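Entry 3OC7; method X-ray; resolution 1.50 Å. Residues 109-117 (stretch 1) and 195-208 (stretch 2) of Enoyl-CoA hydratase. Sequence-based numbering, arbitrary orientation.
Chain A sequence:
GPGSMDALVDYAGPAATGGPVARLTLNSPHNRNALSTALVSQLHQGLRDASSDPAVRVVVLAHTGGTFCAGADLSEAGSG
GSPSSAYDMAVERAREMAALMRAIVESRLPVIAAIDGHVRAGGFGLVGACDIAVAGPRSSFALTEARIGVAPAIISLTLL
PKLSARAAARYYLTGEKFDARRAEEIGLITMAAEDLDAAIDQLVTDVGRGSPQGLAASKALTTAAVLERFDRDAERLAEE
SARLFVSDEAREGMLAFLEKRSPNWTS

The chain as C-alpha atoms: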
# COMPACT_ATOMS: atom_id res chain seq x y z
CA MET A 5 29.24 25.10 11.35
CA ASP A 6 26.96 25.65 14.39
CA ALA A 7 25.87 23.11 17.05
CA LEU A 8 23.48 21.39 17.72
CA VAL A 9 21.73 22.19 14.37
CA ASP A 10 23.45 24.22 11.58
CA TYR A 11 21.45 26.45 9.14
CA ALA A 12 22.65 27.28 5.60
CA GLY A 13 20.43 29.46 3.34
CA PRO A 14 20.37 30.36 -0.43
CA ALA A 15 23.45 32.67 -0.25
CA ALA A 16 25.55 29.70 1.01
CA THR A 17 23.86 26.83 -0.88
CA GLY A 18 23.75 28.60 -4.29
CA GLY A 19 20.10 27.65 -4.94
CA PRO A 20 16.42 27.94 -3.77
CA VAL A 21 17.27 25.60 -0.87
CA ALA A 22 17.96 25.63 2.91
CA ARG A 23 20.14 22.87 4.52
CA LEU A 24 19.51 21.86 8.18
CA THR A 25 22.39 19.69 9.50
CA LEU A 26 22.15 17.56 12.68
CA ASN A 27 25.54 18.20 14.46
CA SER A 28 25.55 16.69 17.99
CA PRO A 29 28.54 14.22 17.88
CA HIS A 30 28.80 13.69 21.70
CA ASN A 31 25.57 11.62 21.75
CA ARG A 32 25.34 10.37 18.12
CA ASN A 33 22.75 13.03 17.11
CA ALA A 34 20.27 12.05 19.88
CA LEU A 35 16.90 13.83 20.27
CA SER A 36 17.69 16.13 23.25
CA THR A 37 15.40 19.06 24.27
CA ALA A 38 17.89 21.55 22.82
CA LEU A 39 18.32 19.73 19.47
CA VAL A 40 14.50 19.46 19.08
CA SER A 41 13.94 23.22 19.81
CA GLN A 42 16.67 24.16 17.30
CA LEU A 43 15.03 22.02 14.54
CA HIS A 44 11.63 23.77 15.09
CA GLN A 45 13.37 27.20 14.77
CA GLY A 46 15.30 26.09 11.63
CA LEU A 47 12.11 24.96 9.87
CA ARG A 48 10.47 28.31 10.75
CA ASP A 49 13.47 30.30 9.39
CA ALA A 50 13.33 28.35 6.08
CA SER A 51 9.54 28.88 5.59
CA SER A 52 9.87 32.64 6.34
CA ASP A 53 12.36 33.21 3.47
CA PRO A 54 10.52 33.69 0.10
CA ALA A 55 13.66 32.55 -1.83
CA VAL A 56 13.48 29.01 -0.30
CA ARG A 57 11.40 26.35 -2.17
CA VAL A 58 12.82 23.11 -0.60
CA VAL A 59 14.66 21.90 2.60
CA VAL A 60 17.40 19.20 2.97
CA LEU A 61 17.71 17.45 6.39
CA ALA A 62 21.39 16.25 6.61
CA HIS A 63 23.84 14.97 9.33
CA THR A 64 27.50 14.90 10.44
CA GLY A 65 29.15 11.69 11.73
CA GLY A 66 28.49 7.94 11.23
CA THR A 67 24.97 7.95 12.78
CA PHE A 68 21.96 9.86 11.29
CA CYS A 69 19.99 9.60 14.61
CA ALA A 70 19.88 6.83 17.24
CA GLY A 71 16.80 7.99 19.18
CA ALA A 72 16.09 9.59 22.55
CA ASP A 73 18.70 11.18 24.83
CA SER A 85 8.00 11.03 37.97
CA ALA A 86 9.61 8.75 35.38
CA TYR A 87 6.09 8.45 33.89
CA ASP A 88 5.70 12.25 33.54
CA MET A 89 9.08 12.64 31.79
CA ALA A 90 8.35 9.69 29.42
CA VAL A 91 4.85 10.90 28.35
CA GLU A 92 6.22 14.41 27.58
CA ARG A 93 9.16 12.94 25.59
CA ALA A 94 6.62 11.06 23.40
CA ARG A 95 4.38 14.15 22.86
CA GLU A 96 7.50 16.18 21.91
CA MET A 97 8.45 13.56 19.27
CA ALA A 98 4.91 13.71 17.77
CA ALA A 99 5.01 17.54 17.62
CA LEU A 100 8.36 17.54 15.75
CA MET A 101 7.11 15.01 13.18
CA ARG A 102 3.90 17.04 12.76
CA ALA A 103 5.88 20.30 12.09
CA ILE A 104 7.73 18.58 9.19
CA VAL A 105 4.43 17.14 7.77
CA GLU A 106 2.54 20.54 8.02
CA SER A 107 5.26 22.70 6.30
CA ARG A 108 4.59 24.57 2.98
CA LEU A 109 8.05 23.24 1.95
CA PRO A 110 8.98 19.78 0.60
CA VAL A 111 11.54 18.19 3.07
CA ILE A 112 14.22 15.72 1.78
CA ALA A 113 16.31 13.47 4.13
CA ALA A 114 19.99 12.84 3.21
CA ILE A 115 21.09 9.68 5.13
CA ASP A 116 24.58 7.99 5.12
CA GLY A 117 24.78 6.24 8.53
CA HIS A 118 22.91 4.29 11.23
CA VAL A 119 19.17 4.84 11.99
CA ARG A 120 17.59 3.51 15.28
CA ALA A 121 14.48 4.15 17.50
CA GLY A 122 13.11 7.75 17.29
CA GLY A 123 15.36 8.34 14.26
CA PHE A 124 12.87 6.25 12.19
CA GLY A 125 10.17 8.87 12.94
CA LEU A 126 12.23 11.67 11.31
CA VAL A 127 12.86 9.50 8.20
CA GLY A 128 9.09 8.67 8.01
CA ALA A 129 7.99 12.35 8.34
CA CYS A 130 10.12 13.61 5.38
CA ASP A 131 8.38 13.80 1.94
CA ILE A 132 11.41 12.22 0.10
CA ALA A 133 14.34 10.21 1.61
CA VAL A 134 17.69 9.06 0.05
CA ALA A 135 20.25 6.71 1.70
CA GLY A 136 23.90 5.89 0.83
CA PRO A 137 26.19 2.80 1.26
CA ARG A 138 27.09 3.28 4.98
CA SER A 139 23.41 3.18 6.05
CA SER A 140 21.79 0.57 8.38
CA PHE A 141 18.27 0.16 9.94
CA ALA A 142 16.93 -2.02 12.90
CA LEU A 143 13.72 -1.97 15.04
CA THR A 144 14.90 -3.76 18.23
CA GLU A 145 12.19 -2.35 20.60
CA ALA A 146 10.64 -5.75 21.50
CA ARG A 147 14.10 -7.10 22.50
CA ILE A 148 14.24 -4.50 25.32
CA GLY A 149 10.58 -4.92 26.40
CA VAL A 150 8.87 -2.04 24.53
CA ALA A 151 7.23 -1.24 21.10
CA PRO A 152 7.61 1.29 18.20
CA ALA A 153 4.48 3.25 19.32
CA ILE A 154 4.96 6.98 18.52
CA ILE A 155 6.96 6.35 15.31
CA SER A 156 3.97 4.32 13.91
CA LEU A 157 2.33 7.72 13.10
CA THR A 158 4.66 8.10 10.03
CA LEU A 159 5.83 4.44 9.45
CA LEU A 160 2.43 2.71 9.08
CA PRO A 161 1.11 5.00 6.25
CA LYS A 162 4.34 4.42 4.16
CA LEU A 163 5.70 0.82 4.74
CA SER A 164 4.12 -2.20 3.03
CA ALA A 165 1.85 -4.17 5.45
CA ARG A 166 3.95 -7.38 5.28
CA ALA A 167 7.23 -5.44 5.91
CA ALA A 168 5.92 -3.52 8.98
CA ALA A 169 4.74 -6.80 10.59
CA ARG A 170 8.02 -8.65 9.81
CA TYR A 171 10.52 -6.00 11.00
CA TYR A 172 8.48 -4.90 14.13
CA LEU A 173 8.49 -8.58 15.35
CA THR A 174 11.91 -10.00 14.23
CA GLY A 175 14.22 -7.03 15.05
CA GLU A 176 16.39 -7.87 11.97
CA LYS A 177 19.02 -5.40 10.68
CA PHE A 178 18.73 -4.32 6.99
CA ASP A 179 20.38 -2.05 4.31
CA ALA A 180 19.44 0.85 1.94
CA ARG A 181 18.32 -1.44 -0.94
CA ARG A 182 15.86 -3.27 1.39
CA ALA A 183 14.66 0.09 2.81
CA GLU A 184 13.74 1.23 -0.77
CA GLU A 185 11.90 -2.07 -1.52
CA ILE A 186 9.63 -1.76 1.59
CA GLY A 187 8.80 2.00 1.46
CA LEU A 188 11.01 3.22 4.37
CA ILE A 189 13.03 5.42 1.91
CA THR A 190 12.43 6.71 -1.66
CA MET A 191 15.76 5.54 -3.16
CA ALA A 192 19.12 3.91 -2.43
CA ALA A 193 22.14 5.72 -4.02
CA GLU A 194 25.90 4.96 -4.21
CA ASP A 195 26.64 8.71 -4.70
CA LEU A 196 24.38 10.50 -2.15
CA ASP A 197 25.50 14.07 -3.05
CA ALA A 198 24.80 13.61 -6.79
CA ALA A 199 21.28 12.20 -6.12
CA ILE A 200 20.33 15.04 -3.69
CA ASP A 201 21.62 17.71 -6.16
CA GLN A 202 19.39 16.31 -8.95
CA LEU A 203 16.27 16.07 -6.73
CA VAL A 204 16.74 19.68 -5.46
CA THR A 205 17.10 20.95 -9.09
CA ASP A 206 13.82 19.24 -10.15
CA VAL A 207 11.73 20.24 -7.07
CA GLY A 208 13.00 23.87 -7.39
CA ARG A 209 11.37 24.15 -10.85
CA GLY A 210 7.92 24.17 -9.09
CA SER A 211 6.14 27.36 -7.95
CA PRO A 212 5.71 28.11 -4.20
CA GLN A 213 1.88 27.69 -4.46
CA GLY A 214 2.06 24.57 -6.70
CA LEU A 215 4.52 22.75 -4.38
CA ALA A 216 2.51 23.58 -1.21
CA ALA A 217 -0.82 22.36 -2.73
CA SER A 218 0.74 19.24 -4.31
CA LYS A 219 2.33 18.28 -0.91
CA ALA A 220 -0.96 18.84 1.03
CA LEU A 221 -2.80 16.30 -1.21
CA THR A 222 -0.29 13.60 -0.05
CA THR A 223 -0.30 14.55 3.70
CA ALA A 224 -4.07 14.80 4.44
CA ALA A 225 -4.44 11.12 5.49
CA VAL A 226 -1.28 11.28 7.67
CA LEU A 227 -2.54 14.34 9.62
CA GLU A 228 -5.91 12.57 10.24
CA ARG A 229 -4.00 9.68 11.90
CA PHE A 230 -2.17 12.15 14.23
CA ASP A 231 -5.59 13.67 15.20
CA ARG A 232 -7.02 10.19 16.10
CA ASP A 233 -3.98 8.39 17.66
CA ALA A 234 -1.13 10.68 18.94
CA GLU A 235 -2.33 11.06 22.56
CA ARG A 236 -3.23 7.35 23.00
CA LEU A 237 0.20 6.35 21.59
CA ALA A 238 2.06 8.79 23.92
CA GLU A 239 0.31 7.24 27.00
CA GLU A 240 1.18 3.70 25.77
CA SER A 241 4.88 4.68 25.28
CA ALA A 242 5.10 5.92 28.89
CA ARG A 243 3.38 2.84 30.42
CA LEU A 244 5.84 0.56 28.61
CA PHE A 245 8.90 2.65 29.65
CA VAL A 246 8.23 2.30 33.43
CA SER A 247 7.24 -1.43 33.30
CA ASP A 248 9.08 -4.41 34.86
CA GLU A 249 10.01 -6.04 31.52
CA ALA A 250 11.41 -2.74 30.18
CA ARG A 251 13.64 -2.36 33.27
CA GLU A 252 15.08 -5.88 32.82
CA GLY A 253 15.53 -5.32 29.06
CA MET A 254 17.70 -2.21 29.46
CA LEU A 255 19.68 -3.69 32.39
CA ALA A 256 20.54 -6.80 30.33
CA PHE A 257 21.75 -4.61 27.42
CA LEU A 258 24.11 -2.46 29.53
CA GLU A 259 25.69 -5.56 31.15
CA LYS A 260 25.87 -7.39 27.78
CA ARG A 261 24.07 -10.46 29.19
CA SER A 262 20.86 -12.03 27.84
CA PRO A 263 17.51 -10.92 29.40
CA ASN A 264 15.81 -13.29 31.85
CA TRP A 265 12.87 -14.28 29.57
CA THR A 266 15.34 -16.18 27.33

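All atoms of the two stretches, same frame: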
# COMPACT_ATOMS: atom_id res chain seq x y z
N LEU A 109 6.84 23.68 2.67
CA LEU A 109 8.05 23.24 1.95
C LEU A 109 8.19 21.71 1.88
O LEU A 109 8.06 21.03 2.91
CB LEU A 109 9.31 23.80 2.66
CG LEU A 109 9.48 25.31 2.78
CD1 LEU A 109 10.61 25.66 3.76
CD2 LEU A 109 9.74 25.92 1.41
N PRO A 110 8.47 21.16 0.67
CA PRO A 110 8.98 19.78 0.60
C PRO A 110 10.28 19.61 1.44
O PRO A 110 11.18 20.48 1.38
CB PRO A 110 9.26 19.58 -0.91
CG PRO A 110 8.33 20.57 -1.61
CD PRO A 110 8.37 21.78 -0.68
N VAL A 111 10.36 18.52 2.22
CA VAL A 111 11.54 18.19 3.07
C VAL A 111 12.16 16.84 2.63
O VAL A 111 11.46 15.80 2.59
CB VAL A 111 11.18 18.18 4.59
CG1 VAL A 111 12.46 17.99 5.43
CG2 VAL A 111 10.45 19.45 5.02
N ILE A 112 13.46 16.88 2.30
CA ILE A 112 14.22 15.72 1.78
C ILE A 112 15.31 15.26 2.77
O ILE A 112 16.24 16.02 3.06
CB ILE A 112 14.88 16.04 0.39
CG1 ILE A 112 13.86 16.62 -0.59
CG2 ILE A 112 15.59 14.78 -0.17
CD1 ILE A 112 14.49 17.06 -1.91
N ALA A 113 15.24 14.01 3.25
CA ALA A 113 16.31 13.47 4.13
C ALA A 113 17.52 12.96 3.32
O ALA A 113 17.36 12.25 2.30
CB ALA A 113 15.76 12.36 5.04
N ALA A 114 18.71 13.31 3.79
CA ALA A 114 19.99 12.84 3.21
C ALA A 114 20.74 11.99 4.25
O ALA A 114 21.39 12.54 5.16
CB ALA A 114 20.85 14.05 2.71
N ILE A 115 20.62 10.66 4.12
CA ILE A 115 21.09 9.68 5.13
C ILE A 115 22.35 8.95 4.62
O ILE A 115 22.33 8.39 3.53
CB ILE A 115 19.97 8.61 5.43
CG1 ILE A 115 18.63 9.27 5.85
CG2 ILE A 115 20.43 7.54 6.44
CD1 ILE A 115 17.36 8.41 5.52
N ASP A 116 23.44 8.93 5.41
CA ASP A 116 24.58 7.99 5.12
C ASP A 116 25.20 7.48 6.44
O ASP A 116 26.36 7.79 6.79
CB ASP A 116 25.64 8.61 4.18
CG ASP A 116 26.51 7.56 3.49
OD1 ASP A 116 26.10 6.38 3.37
OD2 ASP A 116 27.65 7.91 3.06
N GLY A 117 24.41 6.69 7.17
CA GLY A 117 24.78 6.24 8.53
C GLY A 117 23.66 5.46 9.20
O GLY A 117 22.62 5.19 8.57
N ASP A 195 26.17 7.32 -4.80
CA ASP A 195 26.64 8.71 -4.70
C ASP A 195 25.48 9.57 -4.14
O ASP A 195 24.65 10.09 -4.91
CB ASP A 195 27.12 9.22 -6.08
CG ASP A 195 27.81 10.61 -6.04
OD1 ASP A 195 27.66 11.40 -5.08
OD2 ASP A 195 28.53 10.91 -7.03
N LEU A 196 25.43 9.71 -2.82
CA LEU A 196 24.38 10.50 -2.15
C LEU A 196 24.30 11.97 -2.60
O LEU A 196 23.20 12.49 -2.88
CB LEU A 196 24.48 10.40 -0.61
CG LEU A 196 23.49 11.23 0.24
CD1 LEU A 196 22.02 10.82 0.07
CD2 LEU A 196 23.89 11.22 1.71
N ASP A 197 25.46 12.64 -2.67
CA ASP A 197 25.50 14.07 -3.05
C ASP A 197 24.94 14.34 -4.47
O ASP A 197 24.17 15.31 -4.68
CB ASP A 197 26.93 14.62 -2.93
CG ASP A 197 27.41 14.73 -1.49
OD1 ASP A 197 26.59 14.63 -0.55
OD2 ASP A 197 28.63 14.92 -1.28
N ALA A 198 25.30 13.49 -5.43
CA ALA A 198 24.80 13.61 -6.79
C ALA A 198 23.27 13.42 -6.88
O ALA A 198 22.59 14.14 -7.63
CB ALA A 198 25.52 12.63 -7.72
N ALA A 199 22.73 12.46 -6.12
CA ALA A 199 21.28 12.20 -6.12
C ALA A 199 20.48 13.36 -5.49
O ALA A 199 19.45 13.79 -6.05
CB ALA A 199 20.99 10.85 -5.42
N ILE A 200 20.94 13.87 -4.34
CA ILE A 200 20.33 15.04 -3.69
C ILE A 200 20.36 16.28 -4.61
O ILE A 200 19.34 16.97 -4.74
CB ILE A 200 20.97 15.33 -2.27
CG1 ILE A 200 20.68 14.18 -1.27
CG2 ILE A 200 20.54 16.71 -1.71
CD1 ILE A 200 19.22 14.05 -0.78
N ASP A 201 21.51 16.55 -5.26
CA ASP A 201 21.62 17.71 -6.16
C ASP A 201 20.58 17.64 -7.30
O ASP A 201 19.92 18.66 -7.61
CB ASP A 201 23.05 17.86 -6.72
CG ASP A 201 24.04 18.51 -5.71
OD1 ASP A 201 23.63 19.00 -4.64
OD2 ASP A 201 25.26 18.53 -6.01
N GLN A 202 20.39 16.46 -7.88
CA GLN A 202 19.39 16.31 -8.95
C GLN A 202 17.94 16.51 -8.47
O GLN A 202 17.15 17.18 -9.15
CB GLN A 202 19.55 14.99 -9.71
CG GLN A 202 18.69 14.91 -10.99
CD GLN A 202 18.98 16.05 -11.98
OE1 GLN A 202 18.08 16.82 -12.35
NE2 GLN A 202 20.23 16.15 -12.42
N LEU A 203 17.61 15.92 -7.31
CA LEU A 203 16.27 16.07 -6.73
C LEU A 203 15.94 17.54 -6.37
O LEU A 203 14.83 18.00 -6.63
CB LEU A 203 16.04 15.12 -5.52
CG LEU A 203 15.96 13.61 -5.79
CD1 LEU A 203 16.21 12.80 -4.50
CD2 LEU A 203 14.64 13.19 -6.46
N VAL A 204 16.90 18.25 -5.79
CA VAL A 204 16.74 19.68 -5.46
C VAL A 204 16.52 20.55 -6.72
O VAL A 204 15.64 21.44 -6.72
CB VAL A 204 17.95 20.18 -4.58
CG1 VAL A 204 18.03 21.72 -4.53
CG2 VAL A 204 17.86 19.58 -3.17
N THR A 205 17.27 20.28 -7.79
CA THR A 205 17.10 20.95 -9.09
C THR A 205 15.66 20.76 -9.63
O THR A 205 15.00 21.74 -10.01
CB THR A 205 18.17 20.48 -10.12
OG1 THR A 205 19.49 20.80 -9.64
CG2 THR A 205 17.98 21.17 -11.48
N ASP A 206 15.16 19.52 -9.62
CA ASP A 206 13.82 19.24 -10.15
C ASP A 206 12.66 19.81 -9.29
O ASP A 206 11.72 20.41 -9.83
CB ASP A 206 13.67 17.73 -10.43
CG ASP A 206 14.56 17.25 -11.59
OD1 ASP A 206 15.00 18.10 -12.42
OD2 ASP A 206 14.82 16.03 -11.68
N VAL A 207 12.73 19.64 -7.97
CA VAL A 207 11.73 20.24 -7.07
C VAL A 207 11.71 21.79 -7.19
O VAL A 207 10.64 22.41 -7.23
CB VAL A 207 11.92 19.77 -5.58
CG1 VAL A 207 10.96 20.48 -4.63
CG2 VAL A 207 11.73 18.25 -5.47
N GLY A 208 12.88 22.40 -7.27
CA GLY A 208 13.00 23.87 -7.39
C GLY A 208 12.38 24.51 -8.62
O GLY A 208 12.15 25.74 -8.62

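No hydrogen bond crosses between the two stretches: a buried strand and a helix, running nearly antiparallel at 171° with a closest axial approach of 9.6 Å, are held together by van der Waals packing, mostly between apolar side chains. The contact buries 381 Å², both sides summed.

Alternation along strand 111-115 sets which side chains face the helix. The CA-to-CB bonds of Ile-112 and Ala-114 point toward the helix, as does that of Pro-110 just before the strand, whereas those of Ala-113 and Ile-115 point away; these two touch it through their backbone oxygens. The helix answers with Leu-196, Ile-200, Leu-203 and Val-207, whose three- and four-residue spacing gathers them on one face, with Val-204 set sideways.

Ile-112 gives up the largest area, 84 Å². Its CG2 lies 3.8 Å from Ile-200 CD1, while its CD1, extended by the m,t rotamer, reaches Leu-203 CB and Val-204 CG2, both at 4.4 Å. Two positions on, the backbones draw closer, with Ala-114 CA 7.3 Å from Ile-200 CA. Here the small methyl of alanine suffices: Ala-114 CB meets Ile-200 CD1 at 3.9 Å and Leu-196 CD2 at 4.3 Å. Ile-200, in an m,m rotamer, thus places one methyl against both inward-facing strand residues.

At one end of the contact Leu-196 CD2 packs 3.7 Å from Ile-115 O and 4.0 Å from Asp-116 CB. Asp-116 therefore contributes its aliphatic carbon here, while its OD1 is hydrogen-bonded elsewhere in the structure. At the other end, Pro-110 CG rests 4.0 Å from Val-207 CG1, two compact side chains bridging a separation of 8.2 Å between Pro-110 CA and Val-207 CA.

The helix's polar residues lie outside this packing. Asp-195 caps its start, OD1 accepting from Ala-198 N at 3.2 Å, and Thr-205 OG1 donates to Asp-201 O at 3.0 Å.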